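Local coordinates for MutT/nudix family protein (Enterococcus faecalis, PDB 2FML) that is of uncharacterised function but belongs to the MutT/nudix family, whose members typically hydrolyse nucleoside diphosphates linked to another moiety, and carries a predicted NrtR-type winged-helix domain, at residues Val45-Asn50 / Ser127-Ile132. Sequence-based numbering, arbitrary orientation.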
# COMPACT_ATOMS: atom_id res chain seq x y z
N VAL A 45 -5.74 11.97 -2.11
CA VAL A 45 -7.20 11.95 -2.33
C VAL A 45 -7.87 12.45 -1.06
O VAL A 45 -7.86 11.76 -0.06
CB VAL A 45 -7.76 10.59 -2.74
CG1 VAL A 45 -9.30 10.70 -2.94
CG2 VAL A 45 -7.07 10.03 -4.05
N LEU A 46 -8.39 13.67 -1.11
CA LEU A 46 -9.09 14.31 0.00
C LEU A 46 -10.58 14.24 -0.22
O LEU A 46 -11.08 14.74 -1.20
CB LEU A 46 -8.67 15.79 0.16
CG LEU A 46 -7.21 16.09 0.49
CD1 LEU A 46 -7.07 17.60 0.59
CD2 LEU A 46 -6.88 15.48 1.82
N LEU A 47 -11.27 13.63 0.75
CA LEU A 47 -12.69 13.39 0.70
C LEU A 47 -13.31 14.07 1.88
O LEU A 47 -12.81 13.99 3.01
CB LEU A 47 -12.96 11.89 0.81
CG LEU A 47 -12.53 11.01 -0.33
CD1 LEU A 47 -12.97 9.59 -0.04
CD2 LEU A 47 -13.05 11.54 -1.69
N CYS A 48 -14.41 14.76 1.63
CA CYS A 48 -15.19 15.34 2.71
C CYS A 48 -16.67 15.01 2.47
O CYS A 48 -17.03 14.38 1.46
CB CYS A 48 -14.92 16.86 2.80
SG CYS A 48 -15.56 17.86 1.47
N TYR A 49 -17.53 15.48 3.36
CA TYR A 49 -18.93 15.32 3.13
C TYR A 49 -19.69 16.55 3.62
O TYR A 49 -19.56 16.92 4.77
CB TYR A 49 -19.37 14.04 3.83
CG TYR A 49 -20.86 13.79 3.93
CD1 TYR A 49 -21.57 13.17 2.89
CD2 TYR A 49 -21.55 14.11 5.11
CE1 TYR A 49 -22.95 12.92 3.05
CE2 TYR A 49 -22.89 13.88 5.26
CZ TYR A 49 -23.60 13.31 4.23
OH TYR A 49 -24.94 13.08 4.45
N ASN A 50 -20.46 17.20 2.73
CA ASN A 50 -21.41 18.24 3.13
C ASN A 50 -22.77 17.68 3.66
O ASN A 50 -23.50 17.09 2.88
CB ASN A 50 -21.65 19.19 1.94
CG ASN A 50 -22.35 20.48 2.36
OD1 ASN A 50 -23.54 20.49 2.72
ND2 ASN A 50 -21.60 21.57 2.35
N SER A 127 0.22 7.12 -3.56
CA SER A 127 -0.98 7.87 -3.25
C SER A 127 -1.47 7.65 -1.78
O SER A 127 -1.24 6.62 -1.18
CB SER A 127 -2.09 7.56 -4.27
OG SER A 127 -2.57 6.23 -4.12
N TYR A 128 -2.15 8.66 -1.28
CA TYR A 128 -2.74 8.71 0.04
C TYR A 128 -4.22 9.11 -0.02
O TYR A 128 -4.65 9.75 -0.96
CB TYR A 128 -1.97 9.69 0.94
CG TYR A 128 -0.64 9.17 1.36
CD1 TYR A 128 -0.45 8.67 2.64
CD2 TYR A 128 0.49 9.24 0.47
CE1 TYR A 128 0.82 8.23 3.06
CE2 TYR A 128 1.74 8.83 0.86
CZ TYR A 128 1.89 8.28 2.13
OH TYR A 128 3.10 7.82 2.48
N LEU A 129 -4.94 8.75 1.04
CA LEU A 129 -6.38 8.99 1.22
C LEU A 129 -6.56 9.67 2.60
O LEU A 129 -5.93 9.29 3.58
CB LEU A 129 -7.11 7.65 1.22
CG LEU A 129 -8.59 7.54 1.55
CD1 LEU A 129 -9.43 8.59 0.72
CD2 LEU A 129 -9.05 6.11 1.20
N ALA A 130 -7.39 10.71 2.66
CA ALA A 130 -7.78 11.26 3.97
C ALA A 130 -9.19 11.75 3.89
O ALA A 130 -9.66 12.19 2.80
CB ALA A 130 -6.84 12.39 4.40
N PHE A 131 -9.85 11.67 5.05
CA PHE A 131 -11.23 12.12 5.28
C PHE A 131 -11.15 13.31 6.18
O PHE A 131 -10.59 13.19 7.26
CB PHE A 131 -12.00 11.05 6.04
CG PHE A 131 -11.87 9.69 5.46
CD1 PHE A 131 -12.40 9.41 4.20
CD2 PHE A 131 -11.24 8.69 6.17
CE1 PHE A 131 -12.28 8.15 3.65
CE2 PHE A 131 -11.14 7.41 5.65
CZ PHE A 131 -11.66 7.15 4.38
N ILE A 132 -11.72 14.44 5.75
CA ILE A 132 -11.52 15.72 6.42
C ILE A 132 -12.80 16.57 6.32
O ILE A 132 -13.80 16.13 5.75
CB ILE A 132 -10.26 16.48 5.84
CG1 ILE A 132 -10.42 16.86 4.35
CG2 ILE A 132 -8.98 15.60 6.01
CD1 ILE A 132 -9.78 18.22 3.98
O HOH W 1 -16.25 16.27 5.93
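Val-45 to Cys-48 run parallel to Leu-129 to Ile-132, the two strand axes 16° apart, and four backbone hydrogen bonds join them: Val-45 N to Tyr-128 O, at 2.7 Å the shortest, then Ala-130 N to Val-45 O, Leu-47 N to Ala-130 O and Ile-132 N to Leu-47 O.

Val-45, Leu-47, Leu-129 and Phe-131 share one face of the sheet. Leu-47 CD1 is the hub, 3.8 Å from Leu-129 CD1 and 4.0 Å from Phe-131 CE1, where it sits at the ring edge near the ring plane. Leu-47 and Phe-131 lie side by side, both with CG anti to the carbonyl carbon, whereas the Leu-129 side chain crosses Leu-47 obliquely. Leu-129 CD1 also comes within 4.2 Å of Val-45 CG1. On the other face, Leu-46 CD2 rests on Ala-130 CB at 4.0 Å, and Leu-46 CD1 lies 4.4 Å from Ile-132 CD1. Cys-48 CB lies 3.2 Å from Ile-132 O, beside the CA-H...O contact that Cys-48 CA makes with the same oxygen. Beyond Cys-48 the strands separate, and a water bridges the gap, accepting from Tyr-49 N and donating to Ile-132 O.

In the nudix domain's mixed sheet this is the buried parallel pairing of strands 39-50 and 123-131, whose other partners there are antiparallel: 55-63 and 72-78 for the first, 106-112 for the second. Strand 143-154 supplies Trp-148, which packs on Leu-46, Cys-48 and Ile-132, and Leu-151, which touches Leu-47 on the opposite face. Val-210, from a loop, touches Tyr-49 and Phe-131.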